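Long-range contacts in In2-1 family protein, glutathione transferase lambda3 (Populus trichocarpa, PDB 4PQI), which binds glutathione and probably acts as a thiol transferase, as a monomeric plant glutathione transferase of the lambda class: residues L19-Q25 / R70-Y74; R188-F192 / L231-K236. One frame throughout, in Å; residues are numbered along the deposited sequence.

Contact 1: L19-Q25 / R70-Y74; sequences LDATAEQ and RPAWY. With GSH (glutathione), chain B.
The indole of W73 is clasped by the loop 19-25, on the thioredoxin-like N-terminal domain of the glutathione transferase fold. W73 lies on helix 73-78. W73 NE1 donates to A23 O at 2.9 Å, and the bond is fairly straight, with an N-H...O angle of 164°. The oxygen lies almost in the ring plane, while NE1 sits above the carbonyl plane of A23. Q25 covers one face of the indole. Q25 CB lies 3.5 Å from the centroid of the W73 five-membered ring, almost on the ring normal, in a CH-pi contact. CG of Q25 is anti to the backbone N (chi1 -178°), and the chain runs on extended over the same face. The amide ends up within 6° of parallel to the indole. P71 CB takes the opposite face, near the rim. L19 reaches the edge of the six-membered ring, L19 CD1 to W73 CZ2 at 4.0 Å.

At the start of the turn, P71 packs against the loop backbone, P71 CG to D20 O 3.2 Å. A water accepts from A72 N and donates to A21 O, so it ties the two segments together.

The loop's own shape presents these groups. D20 to A23 form a type I beta turn. D20 OD1 also accepts from T22 N in an Asx turn and from T22 OG1, both from the same face of the carboxylate. Backbone hydrogen bonds between L19 and both P64 and I66 join the loop to the end of strand 60-64 and the residues that follow.

The side chain of R70 leaves the contact and reaches glutathione. N82 and L67 O also bind its guanidinium. R70 NH1 and R70 NH2 both donate to O31, on the glycine carboxylate of glutathione, at 2.9 Å and 3.0 Å.

Contact 2: R188-F192 / L231-K236; sequences RLNIF and LVEFYK
Two helices of the all-helical C-terminal domain of the glutathione transferase fold cross here. Segment 188-192 of helix 177-197 crosses segment 231-236 of helix 228-239 nearly at a right angle (signed crossing angle -82°), with the axes 9.9 Å apart at closest approach. F192 is a knob in a hole lined by L231, V232, Y235 and K236. Y235 CB sits over one face of the F192 ring, 3.6 Å from its centroid, in a CH-pi contact. The Y235 ring then turns its edge to that ring in a T-shaped pair, with the planes at 89°. CG of F192 is anti to the backbone N (chi1 -177°), which carries the ring across to the other helix. K236 CG lies at the edge of the same ring.

On the neighbouring turn, L231 CD2 touches both R188 and Y235. L231 CD2 lies over the centre of one face of the Y235 ring and 3.7 Å from R188 CG. R188 passes with its aliphatic part, while its guanidinium bonds to Q45 and to the backbone oxygens of T40 and P184. Y235 OH is hydrogen-bonded to Y139 OH of helix 118-139. At the more exposed side, I191 CG2 touches V232 CG2 at 3.7 Å.

How the contacts relate
Contact 1 belongs to the N-terminal domain and contact 2 to the C-terminal domain. Their centres are 27 Å apart, and their nearest atoms are about 10 Å apart, so they do not touch. Glutathione relates them. Contact 1 reaches it directly, through R70 at one of its carboxylates. K83, V84, E96 and S97 hold it by further hydrogen bonds. Contact 2 stays at a distance, with the side chain of Y235 about 8 Å from the ligand. R188 still links contact 2 to the N-terminal side, because it bonds to T40 O, next to the pocket residue C41, and to Q45 of helix 42-54.

Contact 1: L19-Q25 / R70-Y74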
# COMPACT_ATOMS: atom_id res chain seq x y z
N LEU A 19 -17.66 7.93 -3.97
CA LEU A 19 -18.93 7.77 -4.67
C LEU A 19 -19.78 6.68 -4.03
O LEU A 19 -19.32 5.54 -3.87
CB LEU A 19 -18.65 7.36 -6.12
CG LEU A 19 -17.78 8.30 -6.95
CD1 LEU A 19 -17.55 7.71 -8.36
CD2 LEU A 19 -18.39 9.66 -7.04
N ASP A 20 -21.03 7.00 -3.72
CA ASP A 20 -21.95 6.01 -3.15
C ASP A 20 -22.73 5.26 -4.21
O ASP A 20 -22.51 5.44 -5.42
CB ASP A 20 -22.91 6.67 -2.16
CG ASP A 20 -23.85 7.68 -2.81
OD1 ASP A 20 -24.16 7.55 -4.01
OD2 ASP A 20 -24.28 8.61 -2.11
N ALA A 21 -23.68 4.44 -3.76
CA ALA A 21 -24.40 3.54 -4.64
C ALA A 21 -25.16 4.24 -5.76
O ALA A 21 -25.38 3.65 -6.80
CB ALA A 21 -25.34 2.64 -3.85
N THR A 22 -25.58 5.49 -5.52
CA THR A 22 -26.36 6.24 -6.50
C THR A 22 -25.51 7.15 -7.40
O THR A 22 -26.05 7.86 -8.25
CB THR A 22 -27.45 7.10 -5.83
OG1 THR A 22 -26.83 8.11 -5.03
CG2 THR A 22 -28.37 6.25 -4.95
N ALA A 23 -24.19 7.17 -7.19
CA ALA A 23 -23.31 8.07 -7.97
C ALA A 23 -23.25 7.76 -9.47
O ALA A 23 -23.35 6.60 -9.90
CB ALA A 23 -21.91 8.09 -7.39
N GLU A 24 -23.08 8.81 -10.27
CA GLU A 24 -22.93 8.65 -11.70
C GLU A 24 -21.62 7.95 -11.98
O GLU A 24 -20.65 8.06 -11.23
CB GLU A 24 -22.91 10.01 -12.41
CG GLU A 24 -24.19 10.79 -12.25
CD GLU A 24 -25.19 10.43 -13.31
OE1 GLU A 24 -26.08 9.59 -13.03
OE2 GLU A 24 -25.08 10.97 -14.44
N GLN A 25 -21.60 7.22 -13.09
CA GLN A 25 -20.40 6.53 -13.48
C GLN A 25 -19.50 7.45 -14.32
O GLN A 25 -20.00 8.09 -15.25
CB GLN A 25 -20.77 5.28 -14.28
CG GLN A 25 -19.53 4.46 -14.68
CD GLN A 25 -19.85 3.30 -15.60
OE1 GLN A 25 -21.00 3.03 -15.91
NE2 GLN A 25 -18.80 2.60 -16.06
N ARG A 70 -21.45 0.40 -2.62
CA ARG A 70 -20.78 0.80 -3.85
C ARG A 70 -21.74 0.83 -5.03
O ARG A 70 -22.72 0.11 -5.05
CB ARG A 70 -19.58 -0.13 -4.12
CG ARG A 70 -19.90 -1.45 -4.79
CD ARG A 70 -18.69 -2.39 -4.70
NE ARG A 70 -18.46 -2.83 -3.33
CZ ARG A 70 -17.73 -3.88 -2.97
NH1 ARG A 70 -17.16 -4.64 -3.89
NH2 ARG A 70 -17.60 -4.20 -1.68
N PRO A 71 -21.45 1.69 -6.02
CA PRO A 71 -22.31 1.70 -7.21
C PRO A 71 -22.25 0.34 -7.90
O PRO A 71 -21.16 -0.23 -8.07
CB PRO A 71 -21.69 2.77 -8.10
CG PRO A 71 -20.73 3.52 -7.24
CD PRO A 71 -20.31 2.60 -6.15
N ALA A 72 -23.42 -0.18 -8.25
CA ALA A 72 -23.56 -1.43 -8.96
C ALA A 72 -22.82 -1.41 -10.30
O ALA A 72 -22.41 -2.47 -10.79
CB ALA A 72 -25.06 -1.74 -9.18
N TRP A 73 -22.65 -0.23 -10.91
CA TRP A 73 -21.95 -0.17 -12.20
C TRP A 73 -20.49 -0.61 -12.13
O TRP A 73 -19.85 -0.90 -13.15
CB TRP A 73 -22.06 1.22 -12.86
CG TRP A 73 -21.66 2.44 -12.04
CD1 TRP A 73 -22.51 3.41 -11.56
CD2 TRP A 73 -20.33 2.85 -11.65
NE1 TRP A 73 -21.80 4.37 -10.88
CE2 TRP A 73 -20.46 4.05 -10.92
CE3 TRP A 73 -19.05 2.31 -11.83
CZ2 TRP A 73 -19.37 4.72 -10.38
CZ3 TRP A 73 -17.95 2.98 -11.28
CH2 TRP A 73 -18.13 4.18 -10.57
N TYR A 74 -19.94 -0.67 -10.93
CA TYR A 74 -18.54 -1.07 -10.81
C TYR A 74 -18.32 -2.58 -11.13
O TYR A 74 -17.56 -2.90 -12.05
CB TYR A 74 -17.94 -0.60 -9.47
CG TYR A 74 -16.47 -0.94 -9.33
CD1 TYR A 74 -15.52 -0.29 -10.10
CD2 TYR A 74 -16.05 -1.90 -8.42
CE1 TYR A 74 -14.17 -0.60 -10.00
CE2 TYR A 74 -14.69 -2.22 -8.30
CZ TYR A 74 -13.76 -1.56 -9.10
OH TYR A 74 -12.44 -1.86 -9.00
N1 GSH B . -5.38 -9.20 -3.98
CA1 GSH B . -6.07 -7.94 -4.20
C1 GSH B . -5.08 -6.84 -4.48
O11 GSH B . -5.31 -5.92 -5.29
O12 GSH B . -3.97 -6.84 -3.90
CB1 GSH B . -6.94 -7.62 -2.99
CG1 GSH B . -7.62 -6.26 -3.07
CD1 GSH B . -8.74 -6.22 -2.05
OE1 GSH B . -9.08 -7.37 -1.34
N2 GSH B . -9.38 -5.08 -1.82
CA2 GSH B . -10.47 -5.08 -0.86
C2 GSH B . -11.80 -5.13 -1.55
O2 GSH B . -11.99 -4.50 -2.79
CB2 GSH B . -10.39 -3.84 0.02
SG2 GSH B . -9.26 -4.06 1.41
N3 GSH B . -12.79 -5.76 -0.93
CA3 GSH B . -14.17 -5.47 -1.27
C3 GSH B . -14.85 -6.73 -1.74
O31 GSH B . -16.05 -6.70 -2.14
O32 GSH B . -14.22 -7.82 -1.74
O HOH W 1 -25.85 0.95 -7.49

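Contact 2: R188-F192 / L231-K236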
# COMPACT_ATOMS: atom_id res chain seq x y z
N ARG A 188 -1.24 -0.17 9.63
CA ARG A 188 -2.47 -0.55 10.30
C ARG A 188 -2.22 -1.54 11.44
O ARG A 188 -2.78 -1.42 12.51
CB ARG A 188 -3.47 -1.12 9.30
CG ARG A 188 -3.96 -0.09 8.31
CD ARG A 188 -4.58 -0.73 7.09
NE ARG A 188 -5.23 0.26 6.24
CZ ARG A 188 -4.57 1.13 5.48
NH1 ARG A 188 -3.25 1.13 5.47
NH2 ARG A 188 -5.24 2.00 4.73
N LEU A 189 -1.35 -2.52 11.19
CA LEU A 189 -1.01 -3.51 12.20
C LEU A 189 -0.39 -2.87 13.43
O LEU A 189 -0.71 -3.23 14.57
CB LEU A 189 -0.10 -4.60 11.62
CG LEU A 189 -0.80 -5.54 10.62
CD1 LEU A 189 0.22 -6.44 9.93
CD2 LEU A 189 -1.91 -6.37 11.27
N ASN A 190 0.50 -1.90 13.20
CA ASN A 190 1.17 -1.20 14.28
C ASN A 190 0.14 -0.55 15.21
O ASN A 190 0.20 -0.72 16.43
CB ASN A 190 2.12 -0.14 13.71
CG ASN A 190 3.07 0.41 14.74
OD1 ASN A 190 3.11 -0.06 15.88
ND2 ASN A 190 3.85 1.41 14.35
N ILE A 191 -0.81 0.16 14.62
CA ILE A 191 -1.85 0.83 15.41
C ILE A 191 -2.76 -0.17 16.13
O ILE A 191 -3.06 -0.00 17.32
CB ILE A 191 -2.73 1.73 14.52
CG1 ILE A 191 -1.88 2.77 13.80
CG2 ILE A 191 -3.79 2.43 15.35
CD1 ILE A 191 -2.63 3.49 12.69
N PHE A 192 -3.19 -1.21 15.41
CA PHE A 192 -4.15 -2.16 15.96
C PHE A 192 -3.57 -2.97 17.11
O PHE A 192 -4.17 -3.04 18.19
CB PHE A 192 -4.71 -3.07 14.87
CG PHE A 192 -5.77 -4.04 15.35
CD1 PHE A 192 -6.91 -3.58 16.01
CD2 PHE A 192 -5.65 -5.40 15.11
CE1 PHE A 192 -7.89 -4.46 16.44
CE2 PHE A 192 -6.63 -6.29 15.53
CZ PHE A 192 -7.75 -5.82 16.20
N LEU A 231 -9.66 3.02 11.89
CA LEU A 231 -9.01 1.74 11.63
C LEU A 231 -9.24 0.76 12.80
O LEU A 231 -9.61 -0.40 12.59
CB LEU A 231 -7.52 1.95 11.36
CG LEU A 231 -6.59 0.78 11.05
CD1 LEU A 231 -6.13 0.05 12.31
CD2 LEU A 231 -7.20 -0.20 10.05
N VAL A 232 -9.03 1.24 14.02
CA VAL A 232 -9.19 0.40 15.21
C VAL A 232 -10.61 -0.16 15.38
O VAL A 232 -10.79 -1.38 15.57
CB VAL A 232 -8.76 1.16 16.49
CG1 VAL A 232 -8.94 0.29 17.73
CG2 VAL A 232 -7.31 1.63 16.36
N GLU A 233 -11.61 0.71 15.30
CA GLU A 233 -13.00 0.26 15.37
C GLU A 233 -13.31 -0.77 14.29
O GLU A 233 -13.96 -1.78 14.55
CB GLU A 233 -13.97 1.45 15.27
CG GLU A 233 -15.44 1.02 15.08
CD GLU A 233 -16.44 1.96 15.73
OE1 GLU A 233 -16.04 2.72 16.64
OE2 GLU A 233 -17.63 1.93 15.34
N PHE A 234 -12.82 -0.51 13.08
CA PHE A 234 -13.01 -1.42 11.96
C PHE A 234 -12.40 -2.79 12.24
O PHE A 234 -13.06 -3.82 12.03
CB PHE A 234 -12.44 -0.81 10.68
CG PHE A 234 -12.49 -1.73 9.48
CD1 PHE A 234 -13.68 -2.29 9.07
CD2 PHE A 234 -11.33 -2.01 8.77
CE1 PHE A 234 -13.72 -3.13 7.97
CE2 PHE A 234 -11.37 -2.84 7.67
CZ PHE A 234 -12.57 -3.40 7.27
N TYR A 235 -11.17 -2.82 12.74
CA TYR A 235 -10.47 -4.08 12.99
C TYR A 235 -11.00 -4.86 14.20
O TYR A 235 -10.97 -6.10 14.21
CB TYR A 235 -8.96 -3.86 13.15
CG TYR A 235 -8.20 -3.87 11.83
CD1 TYR A 235 -8.87 -3.76 10.62
CD2 TYR A 235 -6.82 -4.02 11.82
CE1 TYR A 235 -8.17 -3.76 9.42
CE2 TYR A 235 -6.12 -4.02 10.64
CZ TYR A 235 -6.79 -3.90 9.44
OH TYR A 235 -6.08 -3.91 8.27
N LYS A 236 -11.45 -4.15 15.22
CA LYS A 236 -12.14 -4.79 16.33
C LYS A 236 -13.41 -5.50 15.83
O LYS A 236 -13.70 -6.64 16.22
CB LYS A 236 -12.49 -3.77 17.43
CG LYS A 236 -11.27 -3.22 18.17
CD LYS A 236 -11.65 -2.63 19.55
CE LYS A 236 -12.31 -1.27 19.43
NZ LYS A 236 -12.51 -0.63 20.77